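Local structure of N-acetylglucosamine 2-epimerase (Xylella fastidiosa, 3GT5) at residues 123-127 with 184-189; 116-120 with 180-185. The protein probably acts as a sugar epimerase or isomerase of the N-acylglucosamine 2-epimerase family. All coordinates share one frame; numbering follows the deposited sequence.

Contact 1: 123-127 with 184-189; sequences SCGLK and AAYEAS
The carboxylate of Glu187 joins two parts of the fold, one through each oxygen. Lys127 NZ lies 2.8 Å from Glu187 OE1, a hydrogen bond that is also a salt bridge and that meets the oxygen nearly end-on, while OE2 is engaged by the hydroxyl of Tyr263. Holding both oxygens should restrict the rotation of the group. The second flat group of note is the carbonyl of Ala185, which Ser189 approaches on opposite faces, its backbone N on one and its OG on the other, with Ser189 OG 2.7 Å from Ala185 O; the hydroxyl also meets Glu191 N.

Lys127 reaches its acid by leaving the helix with CG anti to its own carbonyl carbon (chi1 -75°) and staying extended from there on. Its aliphatic part therefore runs over the neighbouring helix: CG rests 3.6 Å from Ala188 CB, and CE passes 3.6 Å from Ala184 O. Ala188 CB fits between these groups, since it also abuts Ser123 O at 3.4 Å. On its other flank, Leu126 sends CD2 to within 3.6 Å of Ala188 O.

Ser123 lays its OG against the partner backbone, 3.2 Å from Ala185 CA. That hydroxyl bonds to Met119 O one turn earlier, so its polarity is satisfied within its own helix. Met137 of helix 133-147 covers Ser123, Leu126 and Ala185.

Two helix ends running nearly parallel, 22° apart, packed through alanine and serine and bridged by a salt link at the partly exposed margin, are consistent with neighbouring inner helices of an (alpha/alpha)6 barrel.

Contact 2: 116-120 with 180-185; sequences AFVML and EAMLAA
Parallel packing of neighbouring helices in an alpha/alpha barrel is illustrated by the buried meeting of helices 112-127 and 172-189, where the local axes lie 8.4 Å apart and differ in direction by 18°. At its centre Ala181 points its methyl into the opposite backbone. CB lies 3.2 Å from Ala116 O, which keeps its helical bond to Leu120 N, and 3.8 Å from Met119 CB. So small a side chain permits the helices to approach closely, as the 4.6 Å between Leu120 CA and Ala181 CA attests.

Larger residues fill the flanks. Leu120, with CG anti to the backbone N (chi1 -178°), spreads its branches along the partner helix: CD1 packs 3.5 Å from Ala184 CB, whereas CD2 lies 4.0 Å from Glu180 OE2. On the other flank Met119 and Met182 cross at about a right angle, and their CE methyls touch at 4.1 Å. Met119 gets there by bending at chi2 and chi3, and Met137 and Trp141 of helix 133-147 extend this apolar layer.

The carboxylate of Glu180 comes obliquely to the Phe117 ring, OE1 standing 4.2 Å from CZ. Its polar needs are met elsewhere, OE1 bonding to His177 ND1 and OE2 to Tyr377 OH. Phe117 in turn makes a cation-pi contact with Arg56 and an edge-to-face one with Tyr377.

The change from methionine and alanine beside helix 133-147 to Glu180 and Phe117 among His177, Tyr377 and Arg56 is consistent with inner helices of an (alpha/alpha)6 barrel, the polar side probably turned toward the central pocket, where relatives in this family bind sugar.

From the N terminus the chain passes through 116-120 and then 123-127 on helix 112-127, continues through helix 133-147 and strands 149-150 and 155-160, and returns on helix 172-189. Contact 2 closes a loop of 59 intervening residues and contact 1 one of 56. Because the helices run nearly parallel, the earlier segment meets the earlier part of its partner, and the two loops overlap and cross. Their centres are 8 Å apart, and both contacts share Ala184 and Ala185, making one continuous seam. Contact 2 lies nearer the centre of the chain (about 10 Å, centre to centre); contact 1, joining the C-terminal ends, lies farther out (about 16 Å).

Contact 1: 123-127 with 184-189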
# COMPACT_ATOMS: atom_id res chain seq x y z
N SER A 123 1.19 -4.59 13.55
CA SER A 123 0.72 -5.97 13.27
C SER A 123 1.91 -6.83 12.82
O SER A 123 2.06 -7.98 13.27
CB SER A 123 -0.35 -5.97 12.18
OG SER A 123 -1.42 -5.23 12.64
N CYS A 124 2.76 -6.25 11.98
CA CYS A 124 4.01 -6.92 11.61
C CYS A 124 4.89 -7.22 12.83
O CYS A 124 5.45 -8.34 12.92
CB CYS A 124 4.81 -6.09 10.61
SG CYS A 124 4.06 -6.07 8.98
N GLY A 125 5.01 -6.27 13.75
CA GLY A 125 5.74 -6.47 15.00
C GLY A 125 5.23 -7.67 15.79
O GLY A 125 6.05 -8.48 16.30
N LEU A 126 3.91 -7.81 15.93
CA LEU A 126 3.35 -8.96 16.64
C LEU A 126 3.63 -10.27 15.88
O LEU A 126 3.95 -11.29 16.51
CB LEU A 126 1.85 -8.75 16.90
CG LEU A 126 1.09 -9.78 17.72
CD1 LEU A 126 1.77 -9.96 19.10
CD2 LEU A 126 -0.35 -9.39 17.86
N LYS A 127 3.51 -10.26 14.54
CA LYS A 127 3.78 -11.42 13.73
C LYS A 127 5.17 -11.98 13.93
O LYS A 127 5.34 -13.19 13.80
CB LYS A 127 3.60 -11.13 12.23
CG LYS A 127 2.13 -11.02 11.76
CD LYS A 127 1.98 -10.79 10.24
CE LYS A 127 0.48 -10.63 9.86
NZ LYS A 127 0.30 -10.49 8.39
N ALA A 184 -4.14 -7.45 8.32
CA ALA A 184 -2.86 -7.78 8.96
C ALA A 184 -3.00 -7.95 10.49
O ALA A 184 -2.40 -8.86 11.07
CB ALA A 184 -1.83 -6.74 8.65
N ALA A 185 -3.79 -7.06 11.11
CA ALA A 185 -4.01 -7.06 12.57
C ALA A 185 -4.71 -8.36 12.97
O ALA A 185 -4.37 -8.98 14.03
CB ALA A 185 -4.83 -5.83 12.99
N TYR A 186 -5.69 -8.76 12.16
CA TYR A 186 -6.40 -10.02 12.38
C TYR A 186 -5.46 -11.22 12.25
O TYR A 186 -5.48 -12.13 13.08
CB TYR A 186 -7.54 -10.20 11.40
CG TYR A 186 -8.16 -11.58 11.43
CD1 TYR A 186 -8.93 -11.98 12.51
CD2 TYR A 186 -7.97 -12.49 10.38
CE1 TYR A 186 -9.50 -13.27 12.55
CE2 TYR A 186 -8.56 -13.76 10.42
CZ TYR A 186 -9.31 -14.14 11.50
OH TYR A 186 -9.90 -15.39 11.51
N GLU A 187 -4.65 -11.20 11.20
CA GLU A 187 -3.73 -12.30 10.94
C GLU A 187 -2.74 -12.43 12.09
O GLU A 187 -2.38 -13.55 12.49
CB GLU A 187 -3.00 -12.08 9.61
CG GLU A 187 -3.87 -12.24 8.39
CD GLU A 187 -3.20 -11.81 7.11
OE1 GLU A 187 -2.13 -11.15 7.16
OE2 GLU A 187 -3.74 -12.14 6.03
N ALA A 188 -2.33 -11.31 12.65
CA ALA A 188 -1.33 -11.28 13.75
C ALA A 188 -1.91 -11.64 15.11
O ALA A 188 -1.24 -12.32 15.88
CB ALA A 188 -0.66 -9.96 13.80
N SER A 189 -3.14 -11.21 15.40
CA SER A 189 -3.70 -11.27 16.76
C SER A 189 -4.84 -12.28 16.94
O SER A 189 -5.17 -12.65 18.07
CB SER A 189 -4.24 -9.92 17.19
OG SER A 189 -5.36 -9.57 16.43

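Contact 2: 116-120 with 180-185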
# COMPACT_ATOMS: atom_id res chain seq x y z
N ALA A 116 -3.07 4.00 9.36
CA ALA A 116 -3.21 2.70 8.70
C ALA A 116 -1.82 2.04 8.67
O ALA A 116 -1.67 0.86 9.07
CB ALA A 116 -3.75 2.86 7.31
N PHE A 117 -0.84 2.81 8.24
CA PHE A 117 0.55 2.32 8.18
C PHE A 117 1.17 2.02 9.53
O PHE A 117 1.84 1.01 9.69
CB PHE A 117 1.41 3.11 7.20
CG PHE A 117 1.14 2.70 5.79
CD1 PHE A 117 1.71 1.52 5.27
CD2 PHE A 117 0.17 3.35 5.00
CE1 PHE A 117 1.38 1.06 4.02
CE2 PHE A 117 -0.15 2.86 3.72
CZ PHE A 117 0.45 1.72 3.24
N VAL A 118 0.86 2.81 10.53
CA VAL A 118 1.25 2.48 11.90
C VAL A 118 0.63 1.17 12.37
O VAL A 118 1.35 0.30 12.92
CB VAL A 118 0.89 3.66 12.82
CG1 VAL A 118 0.98 3.23 14.33
CG2 VAL A 118 1.81 4.93 12.54
N MET A 119 -0.69 0.97 12.13
CA MET A 119 -1.40 -0.30 12.47
C MET A 119 -0.75 -1.49 11.76
O MET A 119 -0.49 -2.55 12.37
CB MET A 119 -2.90 -0.23 12.21
CG MET A 119 -3.63 -1.50 12.60
SD MET A 119 -3.64 -1.87 14.45
CE MET A 119 -5.25 -1.12 14.86
N LEU A 120 -0.41 -1.31 10.49
CA LEU A 120 0.27 -2.34 9.75
C LEU A 120 1.66 -2.65 10.35
O LEU A 120 1.99 -3.85 10.51
CB LEU A 120 0.42 -1.92 8.28
CG LEU A 120 1.10 -2.96 7.38
CD1 LEU A 120 0.24 -4.24 7.24
CD2 LEU A 120 1.42 -2.38 5.98
N GLU A 180 -6.54 -3.03 4.65
CA GLU A 180 -5.30 -3.81 4.60
C GLU A 180 -4.66 -4.00 5.99
O GLU A 180 -4.26 -5.14 6.32
CB GLU A 180 -4.32 -3.07 3.67
CG GLU A 180 -2.91 -3.61 3.63
CD GLU A 180 -1.93 -2.60 2.96
OE1 GLU A 180 -2.34 -1.42 2.71
OE2 GLU A 180 -0.75 -2.94 2.68
N ALA A 181 -4.58 -2.91 6.78
CA ALA A 181 -3.99 -2.96 8.12
C ALA A 181 -4.83 -3.80 9.05
O ALA A 181 -4.27 -4.52 9.88
CB ALA A 181 -3.79 -1.54 8.74
N MET A 182 -6.17 -3.73 8.89
CA MET A 182 -7.06 -4.50 9.74
C MET A 182 -6.97 -6.00 9.45
O MET A 182 -7.00 -6.81 10.39
CB MET A 182 -8.49 -3.99 9.69
CG MET A 182 -8.69 -2.64 10.37
SD MET A 182 -8.34 -2.57 12.19
CE MET A 182 -8.56 -0.75 12.41
N LEU A 183 -6.78 -6.36 8.17
CA LEU A 183 -6.52 -7.73 7.81
C LEU A 183 -5.21 -8.24 8.42
O LEU A 183 -5.17 -9.34 8.98
CB LEU A 183 -6.52 -7.91 6.29
CG LEU A 183 -7.87 -7.80 5.58
CD1 LEU A 183 -7.70 -7.58 4.05
CD2 LEU A 183 -8.75 -9.00 5.90
N ALA A 184 -4.14 -7.45 8.32
CA ALA A 184 -2.86 -7.78 8.96
C ALA A 184 -3.00 -7.95 10.49
O ALA A 184 -2.40 -8.86 11.07
CB ALA A 184 -1.83 -6.74 8.65
N ALA A 185 -3.79 -7.06 11.11
CA ALA A 185 -4.01 -7.06 12.57
C ALA A 185 -4.71 -8.36 12.97
O ALA A 185 -4.37 -8.98 14.03
CB ALA A 185 -4.83 -5.83 12.99